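Pentalenene synthase (Streptomyces chartreusis NRRL 3882, PDB 6Q4S) probably converts (2E,6E)-farnesyl diphosphate, with magnesium as cofactor, into the bicyclic sesquiterpene alcohol 7-epi-alpha-eudesmol by a 1,10-cyclization. Local coordinates at residues Gln139-Ala144 and Ser186-Glu191; Ile102-Arg107 and Glu125-Leu130. One frame throughout, in Å; residues are numbered along the deposited sequence.

Contact 1: residues Gln139-Ala144 and Ser186-Glu191; sequences QTRFAA and SIDAGE
Phe142 and Asp188 mark where two helical segments, 139-144 and 186-191, come together, running nearly antiparallel at 156° with their axes 9.5 Å apart at closest approach. That spacing leaves room for long side chains to reach across, and Arg141 does most of the work. Its CG stands anti to the backbone N and the chain then bends at chi3, which brings the guanidinium up to two acidic residues on successive turns of helix 183-194. Glu191 reaches back toward it, and its carboxylate meets the NH1/NH2 end of the guanidinium with one bond to each oxygen: Arg141 NH1 donates to Glu191 OE1 at 2.7 Å, and Arg141 NH2 to Glu191 OE2 at 2.7 Å. Both oxygens use their syn lone pairs, and the two flat groups lie almost in one plane, 4° apart. Arg141 NH2 makes a second bond, to Asp188 OD1 at 2.9 Å. Here the carboxylate is turned 65° from the guanidinium, so the N-H, though well in the guanidinium plane, meets the oxygen from above the carboxylate plane. The aspartate also lies against apolar atoms: its OD2 is 3.7 Å from Arg141 CG, and its CB lies 4.2 Å from Phe142 CD2, oblique to the ring. Beyond the pair of segments, Arg212 forms a salt bridge with Asp188 OD1, Ser145 OG bonds to Asp188 OD2, and the backbone N of Val198 bonds to Glu191 OE1. The result is a salt-bridge network joining helices 136-161 and 183-194 of the all-helical terpene synthase fold, away from the metal-binding motifs. With Arg141 and Arg212 both close to these buried carboxylates, the acids are probably kept ionised, and the bonds to Glu191 and Asp188 would probably hold the Arg141 guanidinium from turning.

Contact 2: residues Ile102-Arg107 and Glu125-Leu130; sequences IVTPLR and EVWKYL
The indole of Trp127 leaves CB opposite the backbone N (chi1 170°), and with chi2 at -109° this lays it against Pro105, while the Thr104 methyl CG2 lies 4.1 Å from Trp127 CB. Pro105 is the main partner. Its CB sits over the centre of the six-membered ring, 3.8 Å from the centroid and 14° off the normal, a clear CH-pi contact. Next to it, Pro105 CA lies over the same face, 3.6 Å from Trp127 NE1, so the proline spans both rings of the indole instead of touching at one point. The indole N-H needs a polar partner in this buried setting, and a water in the ring plane supplies it: the water oxygen accepts from Trp127 NE1 at 2.8 Å and donates to Arg107 O at 2.6 Å. No direct hydrogen bond joins the two segments; this water is the polar link between the indole and the backbone two residues past Pro105. Replacing Trp127 by alanine is likely to leave Pro105 without its aromatic face, open a gap beside it and take from the bridging water its indole partner. Thr104 OG1 is hydrogen-bonded to the carbonyl O of Glu100, and Trp123, one turn earlier on helix 118-131, also packs on Thr104 and Pro105. The arrangement is a proline-tryptophan CH-pi contact, packing the turn that follows helix 90-103 onto helix 118-131 within the all-helical class I terpene synthase fold.

From the N terminus, contact 2 comes first: the chain leaves helix 90-103, and the pairing of 102-107 with 125-130 closes a loop of 17 residues. Contact 1 then closes a longer one, 41 mostly helical residues between 139-144 and 186-191. The loops follow in series and neither encloses nor crosses the other. Helices 118-131 and 136-161 are consecutive, and here the contacts touch, their centres about 12 Å apart: Phe142 CD1 packs 3.4 Å from Trp127 CZ3, and Ala143 CB lies 4.0 Å from Pro105 CB. Together they link helices 90-103, 118-131, 136-161 and 183-194 beside the second subunit.

Contact 1: residues Gln139-Ala144 and Ser186-Glu191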
loop_
_atom_site.group_PDB
_atom_site.type_symbol
_atom_site.label_atom_id
_atom_site.label_comp_id
_atom_site.label_asym_id
_atom_site.label_seq_id
_atom_site.Cartn_x
_atom_site.Cartn_y
_atom_site.Cartn_z
ATOM N N GLN A 139 -2.196 -8.318 -4.133
ATOM C CA GLN A 139 -2.484 -7.822 -2.805
ATOM C C GLN A 139 -1.850 -6.436 -2.580
ATOM O O GLN A 139 -2.462 -5.582 -1.931
ATOM C CB GLN A 139 -2.003 -8.810 -1.728
ATOM C CG GLN A 139 -2.749 -10.103 -1.770
ATOM C CD GLN A 139 -2.220 -11.093 -0.739
ATOM O OE1 GLN A 139 -2.125 -10.751 0.399
ATOM N NE2 GLN A 139 -1.924 -12.289 -1.137
ATOM N N THR A 140 -0.666 -6.236 -3.092
ATOM C CA THR A 140 0.027 -4.924 -3.001
ATOM C C THR A 140 -0.711 -3.844 -3.771
ATOM O O THR A 140 -0.945 -2.777 -3.255
ATOM C CB THR A 140 1.432 -5.054 -3.555
ATOM O OG1 THR A 140 2.198 -5.832 -2.629
ATOM C CG2 THR A 140 2.095 -3.721 -3.780
ATOM N N ARG A 141 -1.076 -4.166 -5.008
ATOM C CA ARG A 141 -1.858 -3.282 -5.830
ATOM C C ARG A 141 -3.199 -2.923 -5.160
ATOM O O ARG A 141 -3.535 -1.739 -5.087
ATOM C CB ARG A 141 -2.032 -3.870 -7.235
ATOM C CG ARG A 141 -3.097 -3.174 -8.079
ATOM C CD ARG A 141 -2.811 -3.243 -9.575
ATOM N NE ARG A 141 -2.692 -4.610 -10.077
ATOM C CZ ARG A 141 -3.688 -5.470 -10.300
ATOM N NH1 ARG A 141 -3.393 -6.723 -10.740
ATOM N NH2 ARG A 141 -4.953 -5.147 -10.065
ATOM N N PHE A 142 -3.948 -3.929 -4.693
ATOM C CA PHE A 142 -5.220 -3.719 -3.996
ATOM C C PHE A 142 -5.012 -2.824 -2.770
ATOM O O PHE A 142 -5.759 -1.852 -2.512
ATOM C CB PHE A 142 -5.918 -5.009 -3.580
ATOM C CG PHE A 142 -7.223 -4.752 -2.842
ATOM C CD1 PHE A 142 -7.248 -4.499 -1.482
ATOM C CD2 PHE A 142 -8.395 -4.708 -3.521
ATOM C CE1 PHE A 142 -8.430 -4.158 -0.825
ATOM C CE2 PHE A 142 -9.596 -4.426 -2.889
ATOM C CZ PHE A 142 -9.622 -4.146 -1.527
ATOM N N ALA A 143 -3.992 -3.149 -2.012
ATOM C CA ALA A 143 -3.764 -2.485 -0.760
ATOM C C ALA A 143 -3.490 -0.986 -0.980
ATOM O O ALA A 143 -3.957 -0.120 -0.240
ATOM C CB ALA A 143 -2.609 -3.124 -0.016
ATOM N N ALA A 144 -2.727 -0.674 -1.993
ATOM C CA ALA A 144 -2.472 0.757 -2.215
ATOM C C ALA A 144 -3.727 1.424 -2.788
ATOM O O ALA A 144 -4.038 2.497 -2.393
ATOM C CB ALA A 144 -1.290 0.924 -3.151
ATOM N N SER A 186 -11.943 -1.097 -6.723
ATOM C CA SER A 186 -13.167 -1.802 -7.223
ATOM C C SER A 186 -12.873 -2.648 -8.444
ATOM O O SER A 186 -13.367 -3.805 -8.524
ATOM C CB SER A 186 -14.334 -0.836 -7.409
ATOM O OG SER A 186 -14.553 -0.102 -6.223
ATOM N N ILE A 187 -12.087 -2.102 -9.374
ATOM C CA ILE A 187 -11.627 -2.804 -10.567
ATOM C C ILE A 187 -10.672 -3.919 -10.210
ATOM O O ILE A 187 -10.820 -5.069 -10.691
ATOM C CB ILE A 187 -10.977 -1.860 -11.579
ATOM C CG1 ILE A 187 -12.049 -0.953 -12.213
ATOM C CG2 ILE A 187 -10.283 -2.643 -12.708
ATOM C CD1 ILE A 187 -11.485 0.370 -12.731
ATOM N N ASP A 188 -9.750 -3.634 -9.288
ATOM C CA ASP A 188 -8.800 -4.654 -8.823
ATOM C C ASP A 188 -9.565 -5.907 -8.341
ATOM O O ASP A 188 -9.138 -7.007 -8.598
ATOM C CB ASP A 188 -7.942 -4.150 -7.669
ATOM C CG ASP A 188 -6.987 -3.024 -8.052
ATOM O OD1 ASP A 188 -6.581 -2.884 -9.221
ATOM O OD2 ASP A 188 -6.586 -2.296 -7.142
ATOM N N ALA A 189 -10.684 -5.737 -7.657
ATOM C CA ALA A 189 -11.335 -6.878 -7.105
ATOM C C ALA A 189 -11.963 -7.753 -8.208
ATOM O O ALA A 189 -12.418 -8.856 -7.900
ATOM C CB ALA A 189 -12.405 -6.474 -6.127
ATOM N N GLY A 190 -12.088 -7.238 -9.441
ATOM C CA GLY A 190 -12.632 -8.030 -10.513
ATOM C C GLY A 190 -11.806 -9.301 -10.771
ATOM O O GLY A 190 -12.345 -10.363 -11.124
ATOM N N GLU A 191 -10.506 -9.175 -10.577
ATOM C CA GLU A 191 -9.560 -10.264 -10.773
ATOM C C GLU A 191 -9.848 -11.332 -9.668
ATOM O O GLU A 191 -9.974 -12.515 -9.968
ATOM C CB GLU A 191 -8.130 -9.730 -10.637
ATOM C CG GLU A 191 -7.633 -8.988 -11.841
ATOM C CD GLU A 191 -6.478 -8.054 -11.538
ATOM O OE1 GLU A 191 -5.281 -8.396 -11.750
ATOM O OE2 GLU A 191 -6.768 -6.959 -11.043
#

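Contact 2: residues Ile102-Arg107 and Glu125-Leu130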
loop_
_atom_site.group_PDB
_atom_site.type_symbol
_atom_site.label_atom_id
_atom_site.label_comp_id
_atom_site.label_asym_id
_atom_site.label_seq_id
_atom_site.Cartn_x
_atom_site.Cartn_y
_atom_site.Cartn_z
ATOM N N ILE A 102 -6.993 0.683 6.531
ATOM C CA ILE A 102 -5.880 0.780 5.621
ATOM C C ILE A 102 -4.801 -0.261 5.979
ATOM O O ILE A 102 -4.216 -0.879 5.091
ATOM C CB ILE A 102 -5.251 2.218 5.601
ATOM C CG1 ILE A 102 -6.241 3.160 4.942
ATOM C CG2 ILE A 102 -3.919 2.241 4.828
ATOM C CD1 ILE A 102 -5.914 4.642 5.070
ATOM N N VAL A 103 -4.508 -0.470 7.249
ATOM C CA VAL A 103 -3.381 -1.369 7.558
ATOM C C VAL A 103 -3.760 -2.835 7.519
ATOM O O VAL A 103 -2.910 -3.663 7.470
ATOM C CB VAL A 103 -2.716 -1.025 8.885
ATOM C CG1 VAL A 103 -2.210 0.400 8.875
ATOM C CG2 VAL A 103 -3.616 -1.164 10.066
ATOM N N THR A 104 -5.051 -3.167 7.498
ATOM C CA THR A 104 -5.492 -4.580 7.572
ATOM C C THR A 104 -4.935 -5.355 6.398
ATOM O O THR A 104 -4.407 -6.453 6.585
ATOM C CB THR A 104 -7.032 -4.644 7.736
ATOM O OG1 THR A 104 -7.360 -4.259 9.074
ATOM C CG2 THR A 104 -7.611 -5.995 7.438
ATOM N N PRO A 105 -4.944 -4.776 5.179
ATOM C CA PRO A 105 -4.298 -5.529 4.105
ATOM C C PRO A 105 -2.803 -5.466 4.122
ATOM O O PRO A 105 -2.182 -6.121 3.311
ATOM C CB PRO A 105 -4.794 -4.857 2.834
ATOM C CG PRO A 105 -6.040 -4.128 3.248
ATOM C CD PRO A 105 -5.786 -3.698 4.653
ATOM N N LEU A 106 -2.218 -4.753 5.095
ATOM C CA LEU A 106 -0.748 -4.709 5.206
ATOM C C LEU A 106 -0.217 -5.576 6.349
ATOM O O LEU A 106 0.884 -5.370 6.841
ATOM C CB LEU A 106 -0.329 -3.231 5.405
ATOM C CG LEU A 106 -0.675 -2.378 4.164
ATOM C CD1 LEU A 106 -0.440 -0.907 4.495
ATOM C CD2 LEU A 106 0.082 -2.824 2.917
ATOM N N ARG A 107 -1.008 -6.539 6.783
ATOM C CA ARG A 107 -0.619 -7.421 7.897
ATOM C C ARG A 107 -1.157 -8.854 7.550
ATOM O O ARG A 107 -2.039 -8.978 6.698
ATOM C CB ARG A 107 -1.175 -6.781 9.182
ATOM C CG ARG A 107 -2.236 -7.514 9.907
ATOM C CD ARG A 107 -3.388 -6.762 10.494
ATOM N NE ARG A 107 -3.135 -5.691 11.389
ATOM C CZ ARG A 107 -4.081 -4.815 11.703
ATOM N NH1 ARG A 107 -5.350 -4.934 11.261
ATOM N NH2 ARG A 107 -3.763 -3.816 12.482
ATOM N N GLU A 125 -12.128 -9.853 8.645
ATOM C CA GLU A 125 -12.699 -11.107 8.119
ATOM C C GLU A 125 -12.741 -11.127 6.617
ATOM O O GLU A 125 -12.227 -12.051 6.047
ATOM C CB GLU A 125 -14.117 -11.389 8.682
ATOM C CG GLU A 125 -14.701 -12.700 8.116
ATOM C CD GLU A 125 -16.200 -12.859 8.372
ATOM O OE1 GLU A 125 -16.520 -13.085 9.558
ATOM O OE2 GLU A 125 -17.008 -12.737 7.398
ATOM N N VAL A 126 -13.281 -10.064 6.012
ATOM C CA VAL A 126 -13.481 -9.985 4.583
ATOM C C VAL A 126 -12.196 -10.046 3.842
ATOM O O VAL A 126 -12.129 -10.700 2.797
ATOM C CB VAL A 126 -14.370 -8.782 4.178
ATOM C CG1 VAL A 126 -14.333 -8.421 2.702
ATOM C CG2 VAL A 126 -15.788 -9.008 4.658
ATOM N N TRP A 127 -11.171 -9.370 4.354
ATOM C CA TRP A 127 -9.877 -9.315 3.665
ATOM C C TRP A 127 -9.224 -10.692 3.573
ATOM O O TRP A 127 -8.692 -11.036 2.568
ATOM C CB TRP A 127 -8.901 -8.322 4.337
ATOM C CG TRP A 127 -7.514 -8.438 3.796
ATOM C CD1 TRP A 127 -6.431 -8.940 4.439
ATOM C CD2 TRP A 127 -7.083 -8.136 2.473
ATOM N NE1 TRP A 127 -5.338 -8.954 3.617
ATOM C CE2 TRP A 127 -5.709 -8.454 2.396
ATOM C CE3 TRP A 127 -7.719 -7.646 1.340
ATOM C CZ2 TRP A 127 -4.964 -8.267 1.253
ATOM C CZ3 TRP A 127 -6.975 -7.495 0.200
ATOM C CH2 TRP A 127 -5.601 -7.756 0.179
ATOM N N LYS A 128 -9.364 -11.506 4.592
ATOM C CA LYS A 128 -8.895 -12.867 4.555
ATOM C C LYS A 128 -9.491 -13.645 3.380
ATOM O O LYS A 128 -8.761 -14.334 2.654
ATOM C CB LYS A 128 -9.229 -13.520 5.885
ATOM C CG LYS A 128 -8.824 -15.004 5.973
ATOM C CD LYS A 128 -9.057 -15.521 7.387
ATOM C CE LYS A 128 -10.538 -15.388 7.782
ATOM N NZ LYS A 128 -10.780 -16.010 9.120
ATOM N N TYR A 129 -10.791 -13.480 3.120
ATOM C CA TYR A 129 -11.380 -14.123 1.908
ATOM C C TYR A 129 -11.041 -13.464 0.597
ATOM O O TYR A 129 -10.812 -14.131 -0.413
ATOM C CB TYR A 129 -12.885 -14.170 2.036
ATOM C CG TYR A 129 -13.342 -15.086 3.163
ATOM C CD1 TYR A 129 -12.996 -16.430 3.168
ATOM C CD2 TYR A 129 -14.100 -14.599 4.231
ATOM C CE1 TYR A 129 -13.411 -17.277 4.190
ATOM C CE2 TYR A 129 -14.530 -15.443 5.245
ATOM C CZ TYR A 129 -14.167 -16.771 5.220
ATOM O OH TYR A 129 -14.567 -17.605 6.218
ATOM N N LEU A 130 -11.094 -12.127 0.580
ATOM C CA LEU A 130 -10.822 -11.396 -0.650
ATOM C C LEU A 130 -9.397 -11.626 -1.102
ATOM O O LEU A 130 -9.125 -11.729 -2.312
ATOM C CB LEU A 130 -11.112 -9.927 -0.369
ATOM C CG LEU A 130 -11.574 -8.988 -1.429
ATOM C CD1 LEU A 130 -12.910 -9.429 -1.993
ATOM C CD2 LEU A 130 -11.704 -7.607 -0.793
HETATM O O HOH W 1 -2.652 -9.528 4.275
#